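Local coordinates for 4-phosphoerythronate dehydrogenase (PDB 4PRK), which probably catalyses the NAD-dependent interconversion of D-lactate and pyruvate, as a member of the D-isomer specific 2-hydroxyacid dehydrogenase family, at residues I3-P8 against G47-P52; E37-V42 against A66-K71; I60-L65 against Y91-T96; I70-L75 against R313-L318. One frame throughout, in Å; residues are numbered along the deposited sequence.

Interaction 1 of 4, residues I3-P8 against G47-P52; sequences IAVFSP and GVLLKP
Strands 3-6 and 47-50 lie next to each other and run parallel, with Ala4 opposite Val48 and Val5 opposite Leu49. Ala4 is held at both ends of its backbone: its N donates to Gly47 O, and its O accepts Leu49 N at 2.9 Å. The straightest bond of the ladder runs from Phe6 N to Leu49 O, 3.0 Å long and 169° at the hydrogen.

On the face of Ile3, Val5 and Leu49, the two branches of Ile3 do different work. CG2, anti to the backbone N, crosses Leu49 obliquely and meets its CG at 3.7 Å. CD1, folded back by chi2 of -75°, presses on the backbone of Gly47, where the lack of a side chain lets it come within 3.4 Å of CA, a tight fit.

The other face carries Ala4 and Val48, and Phe6 directs its side chain at strand 47-50. With CG anti to its own carbonyl carbon (chi1 -71°), the ring turns an edge to Val48: Phe6 CE1 reaches Val48 CG1 at 3.3 Å. Phe6 CD1 touches Leu50 CD2, also at 3.3 Å, the two side chains lying alongside one another. Leu49 O sits in the plane of the ring at its edge.

Past the strands, the extended chain of Lys51 passes Ser7 O, its CD 3.8 Å away, and a water donates to Ser7 O while accepting weakly from Lys51 NZ. Helix 301-319 covers Ile3 and Leu49. This is the interior of a five-stranded parallel sheet of order 2-1-3-4-5, the flavodoxin-like core typical of the substrate-binding domain in this dehydrogenase family.

Interaction 2 of 4, residues E37-V42 against A66-K71; sequences ENVDQV and ADYGIK
A Schellman motif ends helix 60-67 here, and the residues leaving it pack against the turn at 37-42 on the helical layer of the flavodoxin-like domain. Gly69, with positive phi, is the C-prime residue: its N bonds to Ala66 O, and Ile70 N reaches back to Leu65 O. This reversal sets Tyr68 and Ile70 on the same partner, both with their CB directed at the turn, which contains a short 3-10 segment at Asp40 and Gln41.

The contact has an apolar and a polar part. In the apolar part, Val42 CG1, anti to its backbone N (chi1 -173°), meets the end of Ile70 at about a right angle, 3.5 Å from CD1 and 3.6 Å from CG1. Val42 CB also lies 4.2 Å from Tyr68 CD2, so one valine touches both the ring and the isoleucine. Val39 CG1 adds a looser approach to Tyr68 CE2 at 4.3 Å. Phe6 and Leu65 also touch Val42, joining this side to the sheet and the helix.

In the polar part, the Tyr68 ring extends along the turn to bring its hydroxyl to Asp40, whose own carboxylate bends in from a CB set off to one side. Asp40 OD1 has a second partner, the ammonium of Lys64 on the same helix, which would tend to keep the acid ionised, so that OD1 serves both the phenol and the ammonium. Ring and carboxylate planes stand 87° apart. Tyr68 OH donates to Asp40 OD1 over 2.6 Å, arriving from above the carboxylate plane, 33° out of it, while OD1 stays in the plane of the ring.

Interaction 3 of 4, residues I60-L65 against Y91-T96; sequences IVYKKL and YHLTVT
Tyr91, the first residue beyond helix 85-90, lays its ring against the backbone of helix 60-67. Its CG is anti to the carbonyl carbon (chi1 -70°), which swings the side chain toward the helix. CB passes Tyr62 O at 4.1 Å, and on the ring CD2 meets Tyr62 CB at 3.7 Å. Farther out, CE1 comes to 3.6 Å from Lys63 CA. That CA sits over the face, 3.7 Å from the ring centroid and 17° off its normal, which makes a CH-pi contact. CZ and then OH run along the lysine side chain: Lys63 CB is 3.7 Å from CZ, and the bend of the lysine at chi3 brings CE to within 3.1 Å of OH. The hydroxyl finds its hydrogen-bond partner in Glu59 OE2, just before the helical segment.

Leu93 continues the packing inward. Its CD1 meets the edge of the Tyr62 ring, 3.8 Å from CD2 and in the ring plane, and its CD2 touches Leu65 CB more loosely. Tyr62 also leans on Ile73 and Leu87, so the contact fits between helix 60-67, helix 85-90 and strand 72-75, where the chain turns into strand 94-96, the outermost of the five.

Interaction 4 of 4, residues I70-L75 against R313-L318; sequences IKSIGL and RDTIAL
Helix 301-319, near the C-terminus, packs on the parallel sheet of the flavodoxin-like domain, an arrangement seen in D-2-hydroxyacid dehydrogenases, where the end of the chain returns to the domain formed by its beginning. Its segment 313-318 runs antiparallel to strand 72-75, at 171°, with the axes 8.3 Å apart at closest.

The approach is close because Gly74 offers bare backbone: Thr315 OG1 sits 3.6 Å from Gly74 CA. This oxygen, anti to the carbonyl carbon of Thr315, is hydrogen-bonded to Ser311 O one turn earlier in the helix, so it meets the glycine as packing.

One turn on, Leu318 CG is also anti to its carbonyl carbon (chi1 -69°), and CD1 rests on Ser72, 3.6 Å from CB. The same leucine reaches Thr94 and Thr96 of the adjoining strand. At the exposed margin, just before the strand begins, Lys71, bent at chi3, curls over the helix backbone, bringing CE to 3.0 Å and NZ to 3.1 Å from Leu318 O. Asp314, salt-bridged to Arg313, uses its carboxylate to grip the backbone N atoms of His325 and Phe326.

Ser72 OG takes the crowded position between its own N and carbonyl carbon (chi1 74°). There it lies 2.6 Å from a bridging water, which donates to Thr315 O at 2.8 Å.

All four contacts belong to one parallel sheet and its two helical layers. Interaction 1 is the buried centre, zipped by backbone hydrogen bonds, and its strand 47-50 pairs with strand 72-75 of interaction 4. Interactions 2 and 4 lie on opposite faces: Val42 packs on Val48 and Phe6, whereas Thr315 packs on Leu49. Interactions 2 and 3 share helix 60-67 and one charged link. Each sets buried aliphatic side chains beside a more exposed rim, where interaction 2 relies on a charged hydrogen bond and interaction 3 on a CH-pi contact. Interaction 4, also mostly buried but with an exposed lysine at its margin, instead uses a water and close backbone packing.

Interaction 1 of 4, residues I3-P8 against G47-P52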
loop_
_atom_site.group_PDB
_atom_site.type_symbol
_atom_site.label_atom_id
_atom_site.label_comp_id
_atom_site.label_asym_id
_atom_site.label_seq_id
_atom_site.Cartn_x
_atom_site.Cartn_y
_atom_site.Cartn_z
ATOM N N ILE A 3 10.385 0.664 40.579
ATOM C CA ILE A 3 9.253 -0.231 40.206
ATOM C C ILE A 3 9.719 -1.705 40.187
ATOM O O ILE A 3 10.655 -2.086 39.479
ATOM C CB ILE A 3 8.585 0.213 38.863
ATOM C CG1 ILE A 3 7.990 1.656 38.940
ATOM C CG2 ILE A 3 7.532 -0.784 38.393
ATOM C CD1 ILE A 3 6.693 1.799 39.711
ATOM N N ALA A 4 9.114 -2.529 41.021
ATOM C CA ALA A 4 9.480 -3.932 41.052
ATOM C C ALA A 4 8.920 -4.653 39.843
ATOM O O ALA A 4 7.787 -4.431 39.466
ATOM C CB ALA A 4 9.001 -4.583 42.330
ATOM N N VAL A 5 9.728 -5.516 39.247
ATOM C CA VAL A 5 9.321 -6.298 38.102
ATOM C C VAL A 5 9.423 -7.769 38.446
ATOM O O VAL A 5 10.500 -8.281 38.668
ATOM C CB VAL A 5 10.241 -6.020 36.913
ATOM C CG1 VAL A 5 9.881 -6.895 35.731
ATOM C CG2 VAL A 5 10.183 -4.554 36.544
ATOM N N PHE A 6 8.297 -8.459 38.413
ATOM C CA PHE A 6 8.253 -9.833 38.851
ATOM C C PHE A 6 8.343 -10.786 37.696
ATOM O O PHE A 6 7.668 -10.616 36.712
ATOM C CB PHE A 6 6.985 -10.080 39.648
ATOM C CG PHE A 6 6.994 -9.413 40.984
ATOM C CD1 PHE A 6 6.515 -8.132 41.128
ATOM C CD2 PHE A 6 7.526 -10.051 42.081
ATOM C CE1 PHE A 6 6.541 -7.510 42.350
ATOM C CE2 PHE A 6 7.556 -9.434 43.310
ATOM C CZ PHE A 6 7.063 -8.164 43.441
ATOM N N SER A 7 9.186 -11.794 37.830
ATOM C CA SER A 7 9.273 -12.826 36.822
ATOM C C SER A 7 9.567 -12.338 35.407
ATOM O O SER A 7 8.821 -12.608 34.479
ATOM C CB SER A 7 7.999 -13.652 36.833
ATOM O OG SER A 7 8.108 -14.744 35.958
ATOM N N PRO A 8 10.633 -11.583 35.226
ATOM C CA PRO A 8 10.953 -11.208 33.840
ATOM C C PRO A 8 11.411 -12.365 32.938
ATOM O O PRO A 8 12.061 -13.289 33.391
ATOM C CB PRO A 8 12.066 -10.187 34.001
ATOM C CG PRO A 8 12.834 -10.684 35.141
ATOM C CD PRO A 8 11.755 -10.992 36.111
ATOM N N GLY A 47 5.817 1.014 42.808
ATOM C CA GLY A 47 4.780 0.297 42.079
ATOM C C GLY A 47 5.213 -1.087 41.637
ATOM O O GLY A 47 6.382 -1.416 41.746
ATOM N N VAL A 48 4.286 -1.906 41.151
ATOM C CA VAL A 48 4.632 -3.270 40.778
ATOM C C VAL A 48 4.207 -3.623 39.342
ATOM O O VAL A 48 3.197 -3.120 38.829
ATOM C CB VAL A 48 4.075 -4.256 41.833
ATOM C CG1 VAL A 48 4.051 -5.688 41.320
ATOM C CG2 VAL A 48 4.909 -4.166 43.105
ATOM N N LEU A 49 5.029 -4.453 38.684
ATOM C CA LEU A 49 4.741 -4.971 37.335
ATOM C C LEU A 49 4.709 -6.508 37.425
ATOM O O LEU A 49 5.719 -7.151 37.790
ATOM C CB LEU A 49 5.778 -4.459 36.305
ATOM C CG LEU A 49 5.762 -2.952 35.940
ATOM C CD1 LEU A 49 6.708 -2.633 34.768
ATOM C CD2 LEU A 49 4.352 -2.455 35.620
ATOM N N LEU A 50 3.544 -7.087 37.094
ATOM C CA LEU A 50 3.290 -8.514 37.319
ATOM C C LEU A 50 3.190 -9.309 36.033
ATOM O O LEU A 50 2.737 -8.798 34.997
ATOM C CB LEU A 50 1.987 -8.694 38.105
ATOM C CG LEU A 50 1.958 -8.187 39.566
ATOM C CD1 LEU A 50 0.825 -8.855 40.362
ATOM C CD2 LEU A 50 3.303 -8.440 40.252
ATOM N N LYS A 51 3.706 -10.526 36.078
ATOM C CA LYS A 51 3.516 -11.515 35.043
ATOM C C LYS A 51 3.177 -12.790 35.761
ATOM O O LYS A 51 4.039 -13.646 35.940
ATOM C CB LYS A 51 4.766 -11.685 34.191
ATOM C CG LYS A 51 4.599 -12.653 33.030
ATOM C CD LYS A 51 5.851 -12.717 32.172
ATOM C CE LYS A 51 5.939 -14.023 31.403
ATOM N NZ LYS A 51 6.766 -13.896 30.175
ATOM N N PRO A 52 1.847 -12.897 36.203
ATOM C CA PRO A 52 1.645 -14.023 37.122
ATOM C C PRO A 52 1.520 -15.365 36.426
ATOM O O PRO A 52 0.685 -15.543 35.565
ATOM C CB PRO A 52 0.331 -13.686 37.851
ATOM C CG PRO A 52 -0.181 -12.411 37.296
ATOM C CD PRO A 52 0.462 -12.261 35.978
HETATM O O HOH W 1 8.820 -14.797 32.351
#

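Interaction 2 of 4, residues E37-V42 against A66-K71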
loop_
_atom_site.group_PDB
_atom_site.type_symbol
_atom_site.label_atom_id
_atom_site.label_comp_id
_atom_site.label_asym_id
_atom_site.label_seq_id
_atom_site.Cartn_x
_atom_site.Cartn_y
_atom_site.Cartn_z
ATOM N N GLU A 37 5.802 -15.248 49.710
ATOM C CA GLU A 37 7.229 -15.454 49.873
ATOM C C GLU A 37 8.083 -14.254 49.473
ATOM O O GLU A 37 9.095 -13.991 50.106
ATOM C CB GLU A 37 7.672 -16.676 49.078
ATOM C CG GLU A 37 7.261 -18.002 49.686
ATOM C CD GLU A 37 6.751 -18.984 48.652
ATOM O OE1 GLU A 37 6.726 -18.626 47.461
ATOM O OE2 GLU A 37 6.377 -20.113 49.030
ATOM N N ASN A 38 7.720 -13.565 48.397
ATOM C CA ASN A 38 8.520 -12.424 47.939
ATOM C C ASN A 38 7.953 -11.006 48.093
ATOM O O ASN A 38 8.570 -10.047 47.654
ATOM C CB ASN A 38 8.989 -12.642 46.497
ATOM C CG ASN A 38 7.852 -12.950 45.541
ATOM O OD1 ASN A 38 6.759 -12.413 45.654
ATOM N ND2 ASN A 38 8.115 -13.817 44.582
ATOM N N VAL A 39 6.798 -10.858 48.719
ATOM C CA VAL A 39 6.119 -9.566 48.745
ATOM C C VAL A 39 6.883 -8.433 49.434
ATOM O O VAL A 39 6.778 -7.285 49.033
ATOM C CB VAL A 39 4.694 -9.675 49.291
ATOM C CG1 VAL A 39 4.033 -8.311 49.326
ATOM C CG2 VAL A 39 3.891 -10.610 48.412
ATOM N N ASP A 40 7.629 -8.757 50.478
ATOM C CA ASP A 40 8.329 -7.762 51.279
ATOM C C ASP A 40 9.465 -7.058 50.528
ATOM O O ASP A 40 10.048 -6.112 51.028
ATOM C CB ASP A 40 8.835 -8.372 52.581
ATOM C CG ASP A 40 7.739 -9.023 53.378
ATOM O OD1 ASP A 40 6.626 -8.474 53.420
ATOM O OD2 ASP A 40 7.992 -10.090 53.965
ATOM N N GLN A 41 9.812 -7.576 49.359
ATOM C CA GLN A 41 10.761 -6.925 48.438
ATOM C C GLN A 41 10.171 -5.710 47.669
ATOM O O GLN A 41 10.871 -4.943 47.011
ATOM C CB GLN A 41 11.287 -7.985 47.486
ATOM C CG GLN A 41 11.512 -9.301 48.213
ATOM C CD GLN A 41 12.534 -10.177 47.557
ATOM O OE1 GLN A 41 13.424 -9.696 46.848
ATOM N NE2 GLN A 41 12.431 -11.483 47.807
ATOM N N VAL A 42 8.866 -5.546 47.798
ATOM C CA VAL A 42 8.139 -4.416 47.249
ATOM C C VAL A 42 8.272 -3.209 48.147
ATOM O O VAL A 42 7.894 -2.113 47.794
ATOM C CB VAL A 42 6.645 -4.738 47.147
ATOM C CG1 VAL A 42 5.911 -3.626 46.428
ATOM C CG2 VAL A 42 6.447 -6.071 46.461
ATOM N N ALA A 66 -0.834 -2.850 49.693
ATOM C CA ALA A 66 -1.572 -1.733 50.267
ATOM C C ALA A 66 -0.837 -1.145 51.465
ATOM O O ALA A 66 -0.704 0.059 51.560
ATOM C CB ALA A 66 -2.962 -2.172 50.671
ATOM N N ASP A 67 -0.344 -1.996 52.359
ATOM C CA ASP A 67 0.515 -1.536 53.464
ATOM C C ASP A 67 1.757 -0.766 52.964
ATOM O O ASP A 67 2.166 0.205 53.601
ATOM C CB ASP A 67 0.969 -2.710 54.367
ATOM C CG ASP A 67 0.019 -2.986 55.542
ATOM O OD1 ASP A 67 -1.215 -2.788 55.423
ATOM O OD2 ASP A 67 0.532 -3.434 56.591
ATOM N N TYR A 68 2.351 -1.185 51.837
ATOM C CA TYR A 68 3.554 -0.508 51.314
ATOM C C TYR A 68 3.255 0.702 50.425
ATOM O O TYR A 68 4.132 1.184 49.737
ATOM C CB TYR A 68 4.460 -1.493 50.577
ATOM C CG TYR A 68 4.939 -2.655 51.424
ATOM C CD1 TYR A 68 5.417 -2.459 52.728
ATOM C CD2 TYR A 68 4.943 -3.944 50.913
ATOM C CE1 TYR A 68 5.857 -3.526 53.491
ATOM C CE2 TYR A 68 5.377 -5.008 51.667
ATOM C CZ TYR A 68 5.830 -4.798 52.948
ATOM O OH TYR A 68 6.260 -5.876 53.676
ATOM N N GLY A 69 2.017 1.188 50.445
ATOM C CA GLY A 69 1.632 2.377 49.687
ATOM C C GLY A 69 1.439 2.139 48.193
ATOM O O GLY A 69 1.208 3.103 47.437
ATOM N N ILE A 70 1.528 0.871 47.766
ATOM C CA ILE A 70 1.384 0.522 46.349
ATOM C C ILE A 70 -0.082 0.750 45.995
ATOM O O ILE A 70 -0.970 0.215 46.676
ATOM C CB ILE A 70 1.760 -0.957 46.039
ATOM C CG1 ILE A 70 3.223 -1.283 46.392
ATOM C CG2 ILE A 70 1.531 -1.266 44.571
ATOM C CD1 ILE A 70 4.255 -0.648 45.469
ATOM N N LYS A 71 -0.320 1.539 44.940
ATOM C CA LYS A 71 -1.679 1.963 44.553
ATOM C C LYS A 71 -2.292 1.193 43.369
ATOM O O LYS A 71 -3.473 1.411 43.050
ATOM C CB LYS A 71 -1.696 3.459 44.225
ATOM C CG LYS A 71 -1.143 4.362 45.324
ATOM C CD LYS A 71 -0.974 5.789 44.833
ATOM C CE LYS A 71 -2.270 6.365 44.284
ATOM N NZ LYS A 71 -2.146 7.838 44.101
#

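Interaction 3 of 4, residues I60-L65 against Y91-T96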
loop_
_atom_site.group_PDB
_atom_site.type_symbol
_atom_site.label_atom_id
_atom_site.label_comp_id
_atom_site.label_asym_id
_atom_site.label_seq_id
_atom_site.Cartn_x
_atom_site.Cartn_y
_atom_site.Cartn_z
ATOM N N ILE A 60 -2.749 -11.729 52.009
ATOM C CA ILE A 60 -1.711 -10.992 52.775
ATOM C C ILE A 60 -0.746 -10.256 51.825
ATOM O O ILE A 60 -0.193 -9.193 52.161
ATOM C CB ILE A 60 -0.957 -11.895 53.813
ATOM C CG1 ILE A 60 0.312 -12.571 53.242
ATOM C CG2 ILE A 60 -1.914 -12.921 54.427
ATOM C CD1 ILE A 60 0.089 -13.667 52.211
ATOM N N VAL A 61 -0.579 -10.827 50.630
ATOM C CA VAL A 61 0.094 -10.149 49.521
ATOM C C VAL A 61 -0.598 -8.789 49.232
ATOM O O VAL A 61 0.042 -7.721 49.304
ATOM C CB VAL A 61 0.110 -11.055 48.271
ATOM C CG1 VAL A 61 0.723 -10.322 47.079
ATOM C CG2 VAL A 61 0.835 -12.377 48.575
ATOM N N TYR A 62 -1.905 -8.837 48.964
ATOM C CA TYR A 62 -2.697 -7.636 48.707
ATOM C C TYR A 62 -2.710 -6.683 49.908
ATOM O O TYR A 62 -2.581 -5.469 49.726
ATOM C CB TYR A 62 -4.150 -7.976 48.350
ATOM C CG TYR A 62 -4.344 -8.844 47.125
ATOM C CD1 TYR A 62 -4.342 -10.230 47.235
ATOM C CD2 TYR A 62 -4.576 -8.285 45.868
ATOM C CE1 TYR A 62 -4.535 -11.048 46.136
ATOM C CE2 TYR A 62 -4.784 -9.097 44.756
ATOM C CZ TYR A 62 -4.753 -10.490 44.900
ATOM O OH TYR A 62 -4.949 -11.339 43.829
ATOM N N LYS A 63 -2.893 -7.213 51.123
ATOM C CA LYS A 63 -2.841 -6.367 52.323
ATOM C C LYS A 63 -1.504 -5.661 52.364
ATOM O O LYS A 63 -1.438 -4.449 52.582
ATOM C CB LYS A 63 -3.043 -7.162 53.631
ATOM C CG LYS A 63 -2.849 -6.308 54.897
ATOM C CD LYS A 63 -3.253 -7.002 56.194
ATOM C CE LYS A 63 -4.760 -7.220 56.254
ATOM N NZ LYS A 63 -5.262 -7.547 57.617
ATOM N N LYS A 64 -0.446 -6.428 52.129
ATOM C CA LYS A 64 0.917 -5.912 52.224
ATOM C C LYS A 64 1.348 -4.916 51.121
ATOM O O LYS A 64 2.121 -3.996 51.405
ATOM C CB LYS A 64 1.886 -7.077 52.335
ATOM C CG LYS A 64 1.738 -7.778 53.669
ATOM C CD LYS A 64 2.531 -9.063 53.708
ATOM C CE LYS A 64 3.472 -9.082 54.901
ATOM N NZ LYS A 64 4.579 -10.035 54.657
ATOM N N LEU A 65 0.863 -5.082 49.881
ATOM C CA LEU A 65 1.075 -4.048 48.836
ATOM C C LEU A 65 0.420 -2.737 49.257
ATOM O O LEU A 65 1.029 -1.659 49.178
ATOM C CB LEU A 65 0.484 -4.460 47.491
ATOM C CG LEU A 65 1.021 -5.747 46.884
ATOM C CD1 LEU A 65 0.204 -6.084 45.645
ATOM C CD2 LEU A 65 2.514 -5.632 46.583
ATOM N N TYR A 91 -8.652 -3.558 48.901
ATOM C CA TYR A 91 -7.456 -2.805 49.255
ATOM C C TYR A 91 -7.184 -1.637 48.333
ATOM O O TYR A 91 -6.058 -1.220 48.229
ATOM C CB TYR A 91 -6.243 -3.731 49.307
ATOM C CG TYR A 91 -6.309 -4.661 50.488
ATOM C CD1 TYR A 91 -6.078 -4.190 51.780
ATOM C CD2 TYR A 91 -6.634 -5.999 50.324
ATOM C CE1 TYR A 91 -6.159 -5.031 52.879
ATOM C CE2 TYR A 91 -6.720 -6.850 51.413
ATOM C CZ TYR A 91 -6.484 -6.361 52.688
ATOM O OH TYR A 91 -6.565 -7.214 53.763
ATOM N N HIS A 92 -8.210 -1.107 47.669
ATOM C CA HIS A 92 -8.070 0.092 46.840
ATOM C C HIS A 92 -6.961 -0.028 45.783
ATOM O O HIS A 92 -6.330 0.963 45.428
ATOM C CB HIS A 92 -7.831 1.323 47.730
ATOM C CG HIS A 92 -8.951 1.606 48.685
ATOM N ND1 HIS A 92 -9.389 2.884 48.958
ATOM C CD2 HIS A 92 -9.725 0.779 49.430
ATOM C CE1 HIS A 92 -10.380 2.832 49.830
ATOM N NE2 HIS A 92 -10.602 1.566 50.130
ATOM N N LEU A 93 -6.741 -1.241 45.278
ATOM C CA LEU A 93 -5.693 -1.500 44.286
ATOM C C LEU A 93 -6.249 -1.443 42.850
ATOM O O LEU A 93 -6.817 -2.434 42.385
ATOM C CB LEU A 93 -5.050 -2.886 44.523
ATOM C CG LEU A 93 -4.081 -3.095 45.706
ATOM C CD1 LEU A 93 -3.961 -4.573 46.075
ATOM C CD2 LEU A 93 -2.701 -2.507 45.414
ATOM N N THR A 94 -6.083 -0.312 42.151
ATOM C CA THR A 94 -6.389 -0.261 40.706
ATOM C C THR A 94 -5.637 -1.446 40.043
ATOM O O THR A 94 -4.578 -1.846 40.521
ATOM C CB THR A 94 -6.018 1.100 40.006
ATOM O OG1 THR A 94 -6.715 2.212 40.605
ATOM C CG2 THR A 94 -6.352 1.073 38.496
ATOM N N VAL A 95 -6.226 -2.043 39.001
ATOM C CA VAL A 95 -5.575 -3.084 38.175
ATOM C C VAL A 95 -5.480 -2.585 36.725
ATOM O O VAL A 95 -6.490 -2.163 36.144
ATOM C CB VAL A 95 -6.342 -4.428 38.238
ATOM C CG1 VAL A 95 -5.538 -5.584 37.620
ATOM C CG2 VAL A 95 -6.695 -4.746 39.691
ATOM N N THR A 96 -4.268 -2.582 36.168
ATOM C CA THR A 96 -4.086 -2.242 34.761
ATOM C C THR A 96 -3.506 -3.444 34.043
ATOM O O THR A 96 -2.981 -4.393 34.671
ATOM C CB THR A 96 -3.143 -1.019 34.496
ATOM O OG1 THR A 96 -1.805 -1.289 34.959
ATOM C CG2 THR A 96 -3.685 0.265 35.132
#

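Interaction 4 of 4, residues I70-L75 against R313-L318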
loop_
_atom_site.group_PDB
_atom_site.type_symbol
_atom_site.label_atom_id
_atom_site.label_comp_id
_atom_site.label_asym_id
_atom_site.label_seq_id
_atom_site.Cartn_x
_atom_site.Cartn_y
_atom_site.Cartn_z
ATOM N N ILE A 70 1.528 0.871 47.766
ATOM C CA ILE A 70 1.384 0.522 46.349
ATOM C C ILE A 70 -0.082 0.750 45.995
ATOM O O ILE A 70 -0.970 0.215 46.676
ATOM C CB ILE A 70 1.760 -0.957 46.039
ATOM C CG1 ILE A 70 3.223 -1.283 46.392
ATOM C CG2 ILE A 70 1.531 -1.266 44.571
ATOM C CD1 ILE A 70 4.255 -0.648 45.469
ATOM N N LYS A 71 -0.320 1.539 44.940
ATOM C CA LYS A 71 -1.679 1.963 44.553
ATOM C C LYS A 71 -2.292 1.193 43.369
ATOM O O LYS A 71 -3.473 1.411 43.050
ATOM C CB LYS A 71 -1.696 3.459 44.225
ATOM C CG LYS A 71 -1.143 4.362 45.324
ATOM C CD LYS A 71 -0.974 5.789 44.833
ATOM C CE LYS A 71 -2.270 6.365 44.284
ATOM N NZ LYS A 71 -2.146 7.838 44.101
ATOM N N SER A 72 -1.508 0.322 42.712
ATOM C CA SER A 72 -2.021 -0.485 41.598
ATOM C C SER A 72 -1.252 -1.793 41.396
ATOM O O SER A 72 -0.232 -2.019 42.040
ATOM C CB SER A 72 -2.034 0.331 40.298
ATOM O OG SER A 72 -0.724 0.501 39.764
ATOM N N ILE A 73 -1.807 -2.662 40.538
ATOM C CA ILE A 73 -1.124 -3.855 39.985
ATOM C C ILE A 73 -1.017 -3.751 38.433
ATOM O O ILE A 73 -2.039 -3.817 37.685
ATOM C CB ILE A 73 -1.828 -5.166 40.400
ATOM C CG1 ILE A 73 -1.792 -5.336 41.921
ATOM C CG2 ILE A 73 -1.164 -6.385 39.764
ATOM C CD1 ILE A 73 -2.798 -6.362 42.419
ATOM N N GLY A 74 0.222 -3.578 37.967
ATOM C CA GLY A 74 0.511 -3.451 36.534
ATOM C C GLY A 74 0.786 -4.820 35.925
ATOM O O GLY A 74 1.922 -5.317 35.945
ATOM N N LEU A 75 -0.268 -5.457 35.445
ATOM C CA LEU A 75 -0.144 -6.606 34.560
ATOM C C LEU A 75 0.647 -6.197 33.346
ATOM O O LEU A 75 0.317 -5.170 32.723
ATOM C CB LEU A 75 -1.517 -7.054 34.042
ATOM C CG LEU A 75 -2.314 -8.023 34.875
ATOM C CD1 LEU A 75 -1.770 -8.268 36.270
ATOM C CD2 LEU A 75 -3.734 -7.496 34.927
ATOM N N ARG A 313 4.493 2.659 32.509
ATOM C CA ARG A 313 3.935 3.981 32.302
ATOM C C ARG A 313 2.599 4.169 33.042
ATOM O O ARG A 313 2.443 5.149 33.761
ATOM C CB ARG A 313 3.783 4.298 30.799
ATOM C CG ARG A 313 3.797 5.788 30.488
ATOM C CD ARG A 313 2.543 6.261 29.746
ATOM N NE ARG A 313 1.343 6.084 30.576
ATOM C CZ ARG A 313 0.592 7.048 31.119
ATOM N NH1 ARG A 313 0.853 8.327 30.918
ATOM N NH2 ARG A 313 -0.457 6.711 31.860
ATOM N N ASP A 314 1.642 3.258 32.891
ATOM C CA ASP A 314 0.406 3.346 33.706
ATOM C C ASP A 314 0.734 3.201 35.181
ATOM O O ASP A 314 0.083 3.821 36.003
ATOM C CB ASP A 314 -0.640 2.266 33.364
ATOM C CG ASP A 314 -1.515 2.634 32.165
ATOM O OD1 ASP A 314 -1.338 3.728 31.582
ATOM O OD2 ASP A 314 -2.391 1.813 31.803
ATOM N N THR A 315 1.729 2.370 35.510
ATOM C CA THR A 315 2.046 2.077 36.896
ATOM C C THR A 315 2.631 3.295 37.596
ATOM O O THR A 315 2.187 3.625 38.696
ATOM C CB THR A 315 2.942 0.848 36.992
ATOM O OG1 THR A 315 2.208 -0.244 36.443
ATOM C CG2 THR A 315 3.331 0.530 38.470
ATOM N N ILE A 316 3.596 3.961 36.939
ATOM C CA ILE A 316 4.138 5.255 37.400
ATOM C C ILE A 316 3.036 6.333 37.554
ATOM O O ILE A 316 3.044 7.120 38.524
ATOM C CB ILE A 316 5.274 5.786 36.460
ATOM C CG1 ILE A 316 6.532 4.916 36.628
ATOM C CG2 ILE A 316 5.590 7.274 36.714
ATOM C CD1 ILE A 316 7.790 5.440 35.969
ATOM N N ALA A 317 2.106 6.375 36.595
ATOM C CA ALA A 317 1.084 7.411 36.585
ATOM C C ALA A 317 0.206 7.309 37.841
ATOM O O ALA A 317 -0.025 8.310 38.532
ATOM C CB ALA A 317 0.250 7.323 35.309
ATOM N N LEU A 318 -0.233 6.086 38.143
ATOM C CA LEU A 318 -1.152 5.797 39.270
ATOM C C LEU A 318 -0.448 5.992 40.613
ATOM O O LEU A 318 -1.051 6.425 41.585
ATOM C CB LEU A 318 -1.721 4.356 39.157
ATOM C CG LEU A 318 -2.690 4.119 37.987
ATOM C CD1 LEU A 318 -3.005 2.629 37.751
ATOM C CD2 LEU A 318 -3.949 4.961 38.226
HETATM O O HOH W 2 0.937 2.259 40.740
#